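Local coordinates for UDP-N-Acetylglucosamine 2-Epimerase (PDB 1V4V), which probably catalyses the reversible epimerisation of UDP-N-acetylglucosamine at C2 of the sugar, giving UDP-N-acetylmannosamine, at residues L39-H44 and R61-M66; A220-A225 and K252-F257; L172-T177 and L355-G360; A311-L316 and R342-P347. All coordinates share one frame; numbering follows the deposited sequence. Where two conformers were deposited one is given.

Overall arrangement
The chain folds into two Rossmann-like domains, as in the GT-B clan, each with its own parallel sheet. Contacts 1 and 3 both reach the seven-stranded sheet, at its outermost strands 61-62 and 171-173, and their centres lie 26 Å apart. Contacts 2 and 4 belong to the six-stranded sheet, the first beside outermost strand 257-260, the second at the approach to outermost strand 314-316, centres 27 Å apart. Contacts 3 and 4 approach to about 6 Å at their nearest atoms, where the chain returns to the first domain: helix 335-343 ends in contact 4 and helix 353-364 packs in contact 3. In GT-B enzymes the substrate usually binds in the cleft between the two domains.

Contact 1. Residues L39-H44 and R61-M66; sequences LLTGQH and RNLDVM
Leu40 is held by two backbone bonds from strand 61-62 and the residue after it: its N donates to Arg61 O (2.9 Å) and its O accepts from Leu63 N (3.0 Å). This is the parallel ladder in which Leu39 pairs with Arg61 and Leu40 with Asn62. On the face of the sheet that bears Leu39 and Arg61, Leu39 CD1 lies 3.9 Å from Leu63 CD2, and the same methyl touches the CB and CG of Arg61. Leu39 CG is anti to the backbone N (chi1 169°), and from there chi2 of 64° takes CD1 to these partners. Leu63 lies alongside Thr41, pointing the same way, with its CD1 3.7 Å from Thr41 CG2.

Beyond the paired residues the two segments run on together as loops. Water 1 bridges Gly42 O (2.7 Å) and Leu63 O, with more acceptors in reach than it has protons. Val65 sets CG2 against Thr41 O (3.6 Å), while its CG1 meets Gln43 CG, the two side chains crossing at about a right angle. From there the extended Gln43 side chain delivers NE2 to Met66 O (2.9 Å), with N-H...O at 162°; the oxygen lies nearly in the amide plane.

The contact closes the beta-alpha-beta unit of strand 34-40, helix 45-53 and strand 61-62. Helix 72-89 packs against Leu39, Arg61, Leu63 and Val65, and its Glu89 forms a salt bridge with Arg61. Leu40 instead meets Leu48 of helix 45-53, and strand 6-12 continues the sheet beyond strand 34-40.

Contact 2. Residues A220-A225 and K252-F257; sequences ALKRVA and KGVRNF
Phe257 pushes the edge of its ring against helix 214-227, overlapping one turn of it between Leu221 and Ala225. The ring belongs to the first residue of outermost strand 257-260 in the parallel sheet of a Rossmann-like domain. Ala225 CB touches its rim at CD1 (3.7 Å), near the ring plane. Leu221 meets it with both backbone and side chain: its O lies in the ring plane, 3.6 Å from CE1, and its CB is 4.0 Å from CZ. That carbonyl also accepts the helical bond from Ala225 N.

Val254 opens the type I turn that ends at Phe257 and splits its methyls between two helix residues. With CG1 anti to the backbone N (chi1 173°), that methyl faces Ala225 CB, while CG2 reaches Lys222 CG at 3.9 Å; the lysine's aliphatic part crosses the valine obliquely. Strand 232-236 contributes Phe233, which touches Ala225 and Asn256 and meets the Phe257 ring.

The one hydrogen bond between the segments comes from Asn256, whose ND2 also donates to Leu231 O. Its ND2 donates to Ala225 O at 3.0 Å, well to the side of the carbonyl (C=O...N 119°) and tilted out of the carbonyl plane.

Contact 3. Residues L172-T177 and L355-G360; sequences LVTGQT and LMVARG
Met356, a selenomethionine, meets Leu172 and Thr174 by way of a bend at its far end: chi2 is extended (-174°), but chi3 of 51° turns CE back toward the strand end. There CE fits between Leu172 and Thr174, 3.8 Å from Leu172 CG and 3.7 Å from Thr174 CA. It also faces Val173 O, at a modelled 3.0 Å that is unusually short and so doubtful in detail. Leu172, with CG anti to its backbone N (chi1 178°), comes down across the selenomethionine and also brings CD2 to 3.6 Å from Met356 O. Thr174 slides past the same side chain in the opposite direction, its CG2 meeting CE at 3.9 Å.

CG2 of Thr174 touches Val357 CG2 as well (4.1 Å), and Thr177 adds a looser methyl contact to that valine. The hydroxyl of Thr174 is used within its own loop, OG1 donating to Gly175 O at 2.8 Å on a lone pair in the carbonyl plane. Gly360 CA lies 4.3 Å from Leu172 CD2, a close passage at a residue without a side chain.

The contact lays helix 353-364 against outermost strand 171-173 of the first Rossmann-like domain. Phe151 of the adjacent strand 149-152 touches Leu172, Thr174 and Val357, and Val24 of helix 15-29 borders Thr177 and Val357.

No hydrogen bond crosses between the segments. Helix and strand end therefore meet mostly through buried methyl groups, with carbonyl oxygens close by, while Thr174 OG1 is bonded within its own loop and Thr177 OG1 to Lys20 O.

Contact 4. Residues A311-L316 and R342-P347; sequences AGILKL and RKAKNP
Ile313 and Pro347 reach toward each other tip to tip, CD1 of the isoleucine lying 3.9 Å from CD of the proline ring. They meet next to a Schellman motif, in which helix 306-311 stops at Gly312 before the chain enters strand 314-316 at the margin of the second domain's parallel sheet. The positive phi of Gly312 (80°) goes with this end of the helix and favours glycine.

Ile313 presents two branches to two partners. Its CG1 stands between the backbone N and the carbonyl carbon (chi1 56°), and chi2 is extended, carrying CD1 out to the proline. CG2, anti to the carbonyl carbon, instead faces Ala344 CB at 3.9 Å. Pro347 is met from a second direction by Ala311, whose CB touches both CD and CG of the ring at 3.8 Å. The contacts are apolar, and no hydrogen bond crosses the segments.

Gln286 and Ala290 of helix 283-291 also touch Ile313, as does Tyr348 from the loop that follows Pro347. OD1 of Asn346 accepts from the backbone N of Tyr348, as in an Asx turn, and from that of Gly349.

At the other end of the contact, just past helix 335-343, Ala344 CB packs against the C-terminal end of helix 306-311, 3.5 Å from Ala311 O and 3.8 Å from Gly312 O.

Contact 1. Residues L39-H44 and R61-M66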
loop_
_atom_site.group_PDB
_atom_site.type_symbol
_atom_site.label_atom_id
_atom_site.label_comp_id
_atom_site.label_asym_id
_atom_site.label_seq_id
_atom_site.Cartn_x
_atom_site.Cartn_y
_atom_site.Cartn_z
ATOM N N LEU A 39 -14.703 13.790 -7.196
ATOM C CA LEU A 39 -14.315 13.047 -8.386
ATOM C C LEU A 39 -14.975 11.680 -8.259
ATOM O O LEU A 39 -14.641 10.925 -7.349
ATOM C CB LEU A 39 -12.794 12.857 -8.443
ATOM C CG LEU A 39 -12.291 11.867 -9.504
ATOM C CD1 LEU A 39 -12.626 12.376 -10.901
ATOM C CD2 LEU A 39 -10.789 11.678 -9.353
ATOM N N LEU A 40 -15.926 11.372 -9.137
ATOM C CA LEU A 40 -16.577 10.065 -9.090
ATOM C C LEU A 40 -15.670 9.080 -9.806
ATOM O O LEU A 40 -15.090 9.405 -10.842
ATOM C CB LEU A 40 -17.954 10.112 -9.761
ATOM C CG LEU A 40 -18.945 11.074 -9.094
ATOM C CD1 LEU A 40 -20.330 10.878 -9.695
ATOM C CD2 LEU A 40 -18.979 10.824 -7.589
ATOM N N THR A 41 -15.559 7.871 -9.263
ATOM C CA THR A 41 -14.670 6.866 -9.835
ATOM C C THR A 41 -15.343 5.531 -10.160
ATOM O O THR A 41 -14.663 4.559 -10.496
ATOM C CB THR A 41 -13.509 6.582 -8.856
ATOM O OG1 THR A 41 -14.043 6.042 -7.640
ATOM C CG2 THR A 41 -12.749 7.858 -8.527
ATOM N N GLY A 42 -16.669 5.489 -10.068
ATOM C CA GLY A 42 -17.400 4.258 -10.315
ATOM C C GLY A 42 -18.094 4.080 -11.656
ATOM O O GLY A 42 -17.894 4.859 -12.595
ATOM N N GLN A 43 -18.935 3.049 -11.724
ATOM C CA GLN A 43 -19.661 2.688 -12.940
ATOM C C GLN A 43 -21.045 3.296 -13.137
ATOM O O GLN A 43 -21.546 3.332 -14.256
ATOM C CB GLN A 43 -19.818 1.168 -13.016
ATOM C CG GLN A 43 -18.527 0.378 -13.016
ATOM C CD GLN A 43 -18.777 -1.116 -12.912
ATOM O OE1 GLN A 43 -19.366 -1.591 -11.940
ATOM N NE2 GLN A 43 -18.332 -1.865 -13.914
ATOM N N HIS A 44 -21.673 3.760 -12.067
ATOM C CA HIS A 44 -23.018 4.308 -12.192
ATOM C C HIS A 44 -23.095 5.789 -11.855
ATOM O O HIS A 44 -23.511 6.168 -10.763
ATOM C CB HIS A 44 -23.966 3.507 -11.300
ATOM C CG HIS A 44 -23.817 2.025 -11.454
ATOM N ND1 HIS A 44 -24.041 1.376 -12.649
ATOM C CD2 HIS A 44 -23.436 1.073 -10.571
ATOM C CE1 HIS A 44 -23.801 0.085 -12.496
ATOM N NE2 HIS A 44 -23.433 -0.125 -11.246
ATOM N N ARG A 61 -16.183 16.031 -11.411
ATOM C CA ARG A 61 -15.591 15.283 -12.513
ATOM C C ARG A 61 -15.868 13.791 -12.344
ATOM O O ARG A 61 -16.143 13.328 -11.238
ATOM C CB ARG A 61 -14.084 15.550 -12.557
ATOM C CG ARG A 61 -13.354 14.919 -13.733
ATOM C CD ARG A 61 -12.086 15.697 -14.054
ATOM N NE ARG A 61 -11.250 15.022 -15.042
ATOM C CZ ARG A 61 -10.255 15.609 -15.699
ATOM N NH1 ARG A 61 -9.979 16.887 -15.476
ATOM N NH2 ARG A 61 -9.530 14.917 -16.569
ATOM N N ASN A 62 -15.810 13.050 -13.446
ATOM C CA ASN A 62 -16.054 11.610 -13.424
ATOM C C ASN A 62 -14.984 10.882 -14.224
ATOM O O ASN A 62 -14.540 11.375 -15.258
ATOM C CB ASN A 62 -17.412 11.277 -14.051
ATOM C CG ASN A 62 -18.562 12.006 -13.394
ATOM O OD1 ASN A 62 -18.699 13.226 -13.517
ATOM N ND2 ASN A 62 -19.402 11.259 -12.688
ATOM N N LEU A 63 -14.567 9.712 -13.750
ATOM C CA LEU A 63 -13.587 8.928 -14.490
ATOM C C LEU A 63 -14.386 8.104 -15.497
ATOM O O LEU A 63 -15.586 7.910 -15.326
ATOM C CB LEU A 63 -12.807 7.999 -13.558
ATOM C CG LEU A 63 -11.911 8.667 -12.516
ATOM C CD1 LEU A 63 -11.084 7.595 -11.796
ATOM C CD2 LEU A 63 -10.989 9.678 -13.196
ATOM N N ASP A 64 -13.728 7.631 -16.548
ATOM C CA ASP A 64 -14.399 6.835 -17.569
ATOM C C ASP A 64 -14.188 5.361 -17.235
ATOM O O ASP A 64 -13.107 4.814 -17.445
ATOM C CB ASP A 64 -13.825 7.178 -18.946
ATOM C CG ASP A 64 -14.596 6.537 -20.079
ATOM O OD1 ASP A 64 -14.487 7.031 -21.221
ATOM O OD2 ASP A 64 -15.302 5.537 -19.834
ATOM N N VAL A 65 -15.233 4.728 -16.711
ATOM C CA VAL A 65 -15.159 3.329 -16.305
ATOM C C VAL A 65 -16.131 2.429 -17.063
ATOM O O VAL A 65 -17.298 2.770 -17.239
ATOM C CB VAL A 65 -15.434 3.200 -14.787
ATOM C CG1 VAL A 65 -15.374 1.745 -14.358
ATOM C CG2 VAL A 65 -14.421 4.030 -14.009
HETATM N N MSE A 66 -15.639 1.274 -17.503
HETATM C CA MSE A 66 -16.465 0.315 -18.235
HETATM C C MSE A 66 -17.568 -0.215 -17.318
HETATM O O MSE A 66 -17.416 -0.231 -16.099
HETATM C CB MSE A 66 -15.612 -0.867 -18.722
HETATM C CG MSE A 66 -14.374 -0.502 -19.536
HETATM SE SE MSE A 66 -13.344 -2.068 -20.102
HETATM C CE MSE A 66 -14.192 -3.412 -19.010
HETATM O O HOH W 1 -16.612 7.224 -12.759
#

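Contact 2. Residues A220-A225 and K252-F257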
loop_
_atom_site.group_PDB
_atom_site.type_symbol
_atom_site.label_atom_id
_atom_site.label_comp_id
_atom_site.label_asym_id
_atom_site.label_seq_id
_atom_site.Cartn_x
_atom_site.Cartn_y
_atom_site.Cartn_z
ATOM N N ALA A 220 -47.274 -10.477 18.146
ATOM C CA ALA A 220 -46.811 -9.866 19.384
ATOM C C ALA A 220 -46.856 -8.345 19.232
ATOM O O ALA A 220 -47.263 -7.627 20.150
ATOM C CB ALA A 220 -45.379 -10.323 19.704
ATOM N N LEU A 221 -46.444 -7.854 18.068
ATOM C CA LEU A 221 -46.447 -6.414 17.827
ATOM C C LEU A 221 -47.885 -5.893 17.751
ATOM O O LEU A 221 -48.162 -4.750 18.116
ATOM C CB LEU A 221 -45.683 -6.088 16.540
ATOM C CG LEU A 221 -44.180 -6.393 16.589
ATOM C CD1 LEU A 221 -43.534 -5.983 15.283
ATOM C CD2 LEU A 221 -43.533 -5.655 17.754
ATOM N N LYS A 222 -48.798 -6.737 17.275
ATOM C CA LYS A 222 -50.203 -6.352 17.201
ATOM C C LYS A 222 -50.695 -6.145 18.636
ATOM O O LYS A 222 -51.427 -5.194 18.921
ATOM C CB LYS A 222 -51.025 -7.447 16.512
ATOM C CG LYS A 222 -52.532 -7.177 16.521
ATOM C CD LYS A 222 -53.304 -8.294 15.828
ATOM C CE LYS A 222 -54.802 -8.030 15.858
ATOM N NZ LYS A 222 -55.590 -9.194 15.350
ATOM N N ARG A 223 -50.289 -7.035 19.544
ATOM C CA ARG A 223 -50.682 -6.910 20.948
ATOM C C ARG A 223 -50.149 -5.608 21.531
ATOM O O ARG A 223 -50.833 -4.935 22.308
ATOM C CB ARG A 223 -50.136 -8.072 21.787
ATOM C CG ARG A 223 -50.883 -9.379 21.646
ATOM C CD ARG A 223 -50.299 -10.425 22.596
ATOM N NE ARG A 223 -50.631 -10.155 23.995
ATOM C CZ ARG A 223 -50.060 -10.771 25.025
ATOM N NH1 ARG A 223 -49.122 -11.686 24.817
ATOM N NH2 ARG A 223 -50.434 -10.487 26.265
ATOM N N VAL A 224 -48.915 -5.263 21.172
ATOM C CA VAL A 224 -48.318 -4.028 21.664
ATOM C C VAL A 224 -49.140 -2.837 21.162
ATOM O O VAL A 224 -49.488 -1.938 21.928
ATOM C CB VAL A 224 -46.852 -3.867 21.175
ATOM C CG1 VAL A 224 -46.306 -2.506 21.600
ATOM C CG2 VAL A 224 -45.981 -4.988 21.752
ATOM N N ALA A 225 -49.454 -2.840 19.874
ATOM C CA ALA A 225 -50.224 -1.747 19.286
ATOM C C ALA A 225 -51.575 -1.581 19.981
ATOM O O ALA A 225 -52.026 -0.465 20.228
ATOM C CB ALA A 225 -50.418 -1.991 17.792
ATOM N N LYS A 252 -52.463 -5.858 8.797
ATOM C CA LYS A 252 -53.380 -5.073 7.969
ATOM C C LYS A 252 -54.676 -4.986 8.754
ATOM O O LYS A 252 -55.159 -5.989 9.276
ATOM C CB LYS A 252 -53.666 -5.767 6.632
ATOM C CG LYS A 252 -52.599 -5.577 5.580
ATOM C CD LYS A 252 -52.544 -4.149 5.083
ATOM C CE LYS A 252 -51.472 -3.999 4.012
ATOM N NZ LYS A 252 -51.368 -2.614 3.482
ATOM N N GLY A 253 -55.245 -3.794 8.845
ATOM C CA GLY A 253 -56.483 -3.656 9.577
ATOM C C GLY A 253 -56.273 -3.278 11.030
ATOM O O GLY A 253 -57.242 -3.046 11.750
ATOM N N VAL A 254 -55.019 -3.246 11.484
ATOM C CA VAL A 254 -54.763 -2.843 12.863
ATOM C C VAL A 254 -54.777 -1.321 12.809
ATOM O O VAL A 254 -53.963 -0.708 12.121
ATOM C CB VAL A 254 -53.392 -3.342 13.378
ATOM C CG1 VAL A 254 -53.118 -2.754 14.757
ATOM C CG2 VAL A 254 -53.392 -4.867 13.447
ATOM N N ARG A 255 -55.726 -0.730 13.524
ATOM C CA ARG A 255 -55.945 0.711 13.551
ATOM C C ARG A 255 -54.723 1.625 13.610
ATOM O O ARG A 255 -54.616 2.565 12.820
ATOM C CB ARG A 255 -56.880 1.053 14.718
ATOM C CG ARG A 255 -57.714 2.303 14.520
ATOM C CD ARG A 255 -58.545 2.597 15.762
ATOM N NE ARG A 255 -59.179 1.399 16.314
ATOM C CZ ARG A 255 -60.179 0.731 15.745
ATOM N NH1 ARG A 255 -60.688 1.134 14.587
ATOM N NH2 ARG A 255 -60.676 -0.347 16.337
ATOM N N ASN A 256 -53.808 1.365 14.544
ATOM C CA ASN A 256 -52.637 2.226 14.690
ATOM C C ASN A 256 -51.316 1.701 14.126
ATOM O O ASN A 256 -50.234 2.111 14.558
ATOM C CB ASN A 256 -52.469 2.645 16.157
ATOM C CG ASN A 256 -52.334 1.466 17.093
ATOM O OD1 ASN A 256 -52.804 0.366 16.799
ATOM N ND2 ASN A 256 -51.708 1.697 18.246
ATOM N N PHE A 257 -51.413 0.792 13.165
ATOM C CA PHE A 257 -50.231 0.293 12.485
ATOM C C PHE A 257 -50.322 0.837 11.058
ATOM O O PHE A 257 -51.389 0.791 10.428
ATOM C CB PHE A 257 -50.203 -1.238 12.434
ATOM C CG PHE A 257 -48.997 -1.846 13.107
ATOM C CD1 PHE A 257 -49.094 -2.369 14.393
ATOM C CD2 PHE A 257 -47.763 -1.879 12.459
ATOM C CE1 PHE A 257 -47.979 -2.920 15.031
ATOM C CE2 PHE A 257 -46.640 -2.428 13.087
ATOM C CZ PHE A 257 -46.751 -2.948 14.375
#

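Contact 3. Residues L172-T177 and L355-G360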
loop_
_atom_site.group_PDB
_atom_site.type_symbol
_atom_site.label_atom_id
_atom_site.label_comp_id
_atom_site.label_asym_id
_atom_site.label_seq_id
_atom_site.Cartn_x
_atom_site.Cartn_y
_atom_site.Cartn_z
ATOM N N LEU A 172 -5.250 9.951 13.162
ATOM C CA LEU A 172 -6.227 10.713 13.938
ATOM C C LEU A 172 -7.434 9.804 14.169
ATOM O O LEU A 172 -7.981 9.261 13.219
ATOM C CB LEU A 172 -6.674 11.957 13.160
ATOM C CG LEU A 172 -7.745 12.845 13.806
ATOM C CD1 LEU A 172 -7.166 13.547 15.023
ATOM C CD2 LEU A 172 -8.231 13.882 12.802
ATOM N N VAL A 173 -7.831 9.616 15.425
ATOM C CA VAL A 173 -8.998 8.783 15.728
ATOM C C VAL A 173 -10.192 9.723 15.623
ATOM O O VAL A 173 -10.310 10.674 16.391
ATOM C CB VAL A 173 -8.921 8.186 17.146
ATOM C CG1 VAL A 173 -10.171 7.378 17.437
ATOM C CG2 VAL A 173 -7.695 7.297 17.264
ATOM N N THR A 174 -11.083 9.443 14.677
ATOM C CA THR A 174 -12.221 10.317 14.428
ATOM C C THR A 174 -13.604 9.792 14.793
ATOM O O THR A 174 -14.534 10.577 14.961
ATOM C CB THR A 174 -12.282 10.684 12.939
ATOM O OG1 THR A 174 -12.538 9.494 12.179
ATOM C CG2 THR A 174 -10.962 11.296 12.479
ATOM N N GLY A 175 -13.737 8.478 14.919
ATOM C CA GLY A 175 -15.049 7.905 15.167
ATOM C C GLY A 175 -15.591 7.703 13.760
ATOM O O GLY A 175 -14.901 8.035 12.795
ATOM N N GLN A 176 -16.809 7.188 13.612
ATOM C CA GLN A 176 -17.344 6.950 12.275
ATOM C C GLN A 176 -18.126 8.099 11.646
ATOM O O GLN A 176 -19.026 8.665 12.268
ATOM C CB GLN A 176 -18.218 5.692 12.288
ATOM C CG GLN A 176 -17.480 4.445 12.742
ATOM C CD GLN A 176 -18.230 3.169 12.402
ATOM O OE1 GLN A 176 -18.071 2.144 13.069
ATOM N NE2 GLN A 176 -19.044 3.223 11.352
ATOM N N THR A 177 -17.788 8.446 10.406
ATOM C CA THR A 177 -18.502 9.519 9.729
ATOM C C THR A 177 -19.921 9.046 9.425
ATOM O O THR A 177 -20.811 9.856 9.155
ATOM C CB THR A 177 -17.813 9.943 8.411
ATOM O OG1 THR A 177 -17.792 8.842 7.495
ATOM C CG2 THR A 177 -16.390 10.414 8.684
ATOM N N LEU A 355 -16.303 16.600 10.722
ATOM C CA LEU A 355 -15.649 17.856 11.061
ATOM C C LEU A 355 -14.200 17.606 11.453
ATOM O O LEU A 355 -13.318 18.396 11.121
ATOM C CB LEU A 355 -16.388 18.550 12.210
ATOM C CG LEU A 355 -15.835 19.907 12.652
ATOM C CD1 LEU A 355 -15.807 20.866 11.469
ATOM C CD2 LEU A 355 -16.700 20.466 13.774
HETATM N N MSE A 356 -13.953 16.506 12.161
HETATM C CA MSE A 356 -12.595 16.173 12.572
HETATM C C MSE A 356 -11.726 15.815 11.371
HETATM O O MSE A 356 -10.554 16.194 11.317
HETATM C CB MSE A 356 -12.597 15.023 13.578
HETATM C CG MSE A 356 -12.939 15.456 14.996
HETATM SE SE MSE A 356 -12.746 14.013 16.253
HETATM C CE MSE A 356 -10.948 13.490 15.738
ATOM N N VAL A 357 -12.292 15.082 10.414
ATOM C CA VAL A 357 -11.548 14.721 9.213
ATOM C C VAL A 357 -11.194 16.014 8.486
ATOM O O VAL A 357 -10.043 16.221 8.088
ATOM C CB VAL A 357 -12.385 13.820 8.271
ATOM C CG1 VAL A 357 -11.682 13.658 6.919
ATOM C CG2 VAL A 357 -12.597 12.459 8.914
ATOM N N ALA A 358 -12.185 16.891 8.336
ATOM C CA ALA A 358 -11.991 18.171 7.659
ATOM C C ALA A 358 -10.913 19.007 8.339
ATOM O O ALA A 358 -10.064 19.604 7.674
ATOM C CB ALA A 358 -13.310 18.949 7.620
ATOM N N ARG A 359 -10.949 19.050 9.666
ATOM C CA ARG A 359 -9.965 19.817 10.420
ATOM C C ARG A 359 -8.595 19.155 10.336
ATOM O O ARG A 359 -7.568 19.827 10.405
ATOM C CB ARG A 359 -10.405 19.954 11.878
ATOM C CG ARG A 359 -11.570 20.924 12.057
ATOM C CD ARG A 359 -12.091 20.946 13.481
ATOM N NE ARG A 359 -13.102 21.987 13.666
ATOM C CZ ARG A 359 -13.830 22.139 14.768
ATOM N NH1 ARG A 359 -13.665 21.313 15.793
ATOM N NH2 ARG A 359 -14.717 23.123 14.850
ATOM N N GLY A 360 -8.583 17.833 10.196
ATOM C CA GLY A 360 -7.323 17.123 10.077
ATOM C C GLY A 360 -6.634 17.525 8.785
ATOM O O GLY A 360 -5.419 17.718 8.755
#

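Contact 4. Residues A311-L316 and R342-P347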
loop_
_atom_site.group_PDB
_atom_site.type_symbol
_atom_site.label_atom_id
_atom_site.label_comp_id
_atom_site.label_asym_id
_atom_site.label_seq_id
_atom_site.Cartn_x
_atom_site.Cartn_y
_atom_site.Cartn_z
ATOM N N ALA A 311 -22.925 -0.377 25.610
ATOM C CA ALA A 311 -23.132 1.064 25.714
ATOM C C ALA A 311 -24.524 1.431 26.233
ATOM O O ALA A 311 -24.748 2.560 26.665
ATOM C CB ALA A 311 -22.893 1.724 24.356
ATOM N N GLY A 312 -25.454 0.485 26.177
ATOM C CA GLY A 312 -26.803 0.747 26.656
ATOM C C GLY A 312 -27.661 1.516 25.667
ATOM O O GLY A 312 -28.571 2.249 26.059
ATOM N N ILE A 313 -27.382 1.344 24.380
ATOM C CA ILE A 313 -28.127 2.035 23.336
ATOM C C ILE A 313 -29.242 1.156 22.775
ATOM O O ILE A 313 -30.093 1.618 22.011
ATOM C CB ILE A 313 -27.191 2.462 22.182
ATOM C CG1 ILE A 313 -26.442 1.245 21.637
ATOM C CG2 ILE A 313 -26.195 3.507 22.676
ATOM C CD1 ILE A 313 -25.521 1.561 20.466
ATOM N N LEU A 314 -29.237 -0.116 23.156
ATOM C CA LEU A 314 -30.255 -1.044 22.680
ATOM C C LEU A 314 -30.628 -2.027 23.775
ATOM O O LEU A 314 -29.883 -2.221 24.735
ATOM C CB LEU A 314 -29.741 -1.814 21.454
ATOM C CG LEU A 314 -28.580 -2.796 21.658
ATOM C CD1 LEU A 314 -29.100 -4.102 22.251
ATOM C CD2 LEU A 314 -27.909 -3.076 20.321
ATOM N N LYS A 315 -31.788 -2.650 23.616
ATOM C CA LYS A 315 -32.268 -3.636 24.570
ATOM C C LYS A 315 -32.686 -4.861 23.769
ATOM O O LYS A 315 -33.307 -4.733 22.714
ATOM C CB LYS A 315 -33.467 -3.076 25.344
ATOM C CG LYS A 315 -33.909 -3.926 26.525
ATOM C CD LYS A 315 -35.022 -3.242 27.312
ATOM C CE LYS A 315 -35.206 -3.884 28.681
ATOM N NZ LYS A 315 -35.500 -5.339 28.586
ATOM N N LEU A 316 -32.330 -6.047 24.248
ATOM C CA LEU A 316 -32.710 -7.271 23.552
ATOM C C LEU A 316 -34.092 -7.696 24.017
ATOM O O LEU A 316 -34.398 -7.645 25.210
ATOM C CB LEU A 316 -31.710 -8.390 23.836
ATOM C CG LEU A 316 -30.345 -8.313 23.147
ATOM C CD1 LEU A 316 -29.456 -9.433 23.670
ATOM C CD2 LEU A 316 -30.515 -8.442 21.635
ATOM N N ARG A 342 -31.518 7.215 25.192
ATOM C CA ARG A 342 -31.300 8.374 24.330
ATOM C C ARG A 342 -30.069 9.168 24.758
ATOM O O ARG A 342 -29.426 9.812 23.933
ATOM C CB ARG A 342 -32.517 9.316 24.339
ATOM C CG ARG A 342 -33.796 8.664 23.854
ATOM C CD ARG A 342 -34.796 9.680 23.302
ATOM N NE ARG A 342 -36.070 9.020 23.017
ATOM C CZ ARG A 342 -37.010 8.790 23.929
ATOM N NH1 ARG A 342 -36.836 9.183 25.186
ATOM N NH2 ARG A 342 -38.109 8.125 23.593
ATOM N N LYS A 343 -29.747 9.120 26.045
ATOM C CA LYS A 343 -28.602 9.862 26.577
ATOM C C LYS A 343 -27.299 9.064 26.592
ATOM O O LYS A 343 -26.240 9.608 26.910
ATOM C CB LYS A 343 -28.894 10.328 28.006
ATOM C CG LYS A 343 -30.030 11.323 28.146
ATOM C CD LYS A 343 -30.170 11.711 29.610
ATOM C CE LYS A 343 -31.262 12.727 29.837
ATOM N NZ LYS A 343 -31.232 13.188 31.262
ATOM N N ALA A 344 -27.373 7.779 26.265
ATOM C CA ALA A 344 -26.181 6.937 26.265
ATOM C C ALA A 344 -25.159 7.413 25.237
ATOM O O ALA A 344 -25.516 7.866 24.151
ATOM C CB ALA A 344 -26.562 5.496 25.990
ATOM N N LYS A 345 -23.883 7.318 25.591
ATOM C CA LYS A 345 -22.817 7.735 24.688
ATOM C C LYS A 345 -22.770 6.772 23.505
ATOM O O LYS A 345 -22.724 5.559 23.693
ATOM C CB LYS A 345 -21.470 7.717 25.421
ATOM C CG LYS A 345 -20.279 8.050 24.536
ATOM C CD LYS A 345 -18.964 7.820 25.257
ATOM C CE LYS A 345 -17.783 7.982 24.305
ATOM N NZ LYS A 345 -17.751 9.333 23.685
ATOM N N ASN A 346 -22.795 7.311 22.291
ATOM C CA ASN A 346 -22.741 6.475 21.095
ATOM C C ASN A 346 -21.329 5.895 21.006
ATOM O O ASN A 346 -20.360 6.641 20.887
ATOM C CB ASN A 346 -23.032 7.311 19.847
ATOM C CG ASN A 346 -23.083 6.473 18.590
ATOM O OD1 ASN A 346 -22.197 5.657 18.341
ATOM N ND2 ASN A 346 -24.120 6.672 17.784
ATOM N N PRO A 347 -21.198 4.560 21.054
ATOM C CA PRO A 347 -19.889 3.903 20.987
ATOM C C PRO A 347 -19.247 3.900 19.601
ATOM O O PRO A 347 -18.137 3.401 19.437
ATOM C CB PRO A 347 -20.201 2.497 21.468
ATOM C CG PRO A 347 -21.539 2.257 20.835
ATOM C CD PRO A 347 -22.278 3.557 21.119
#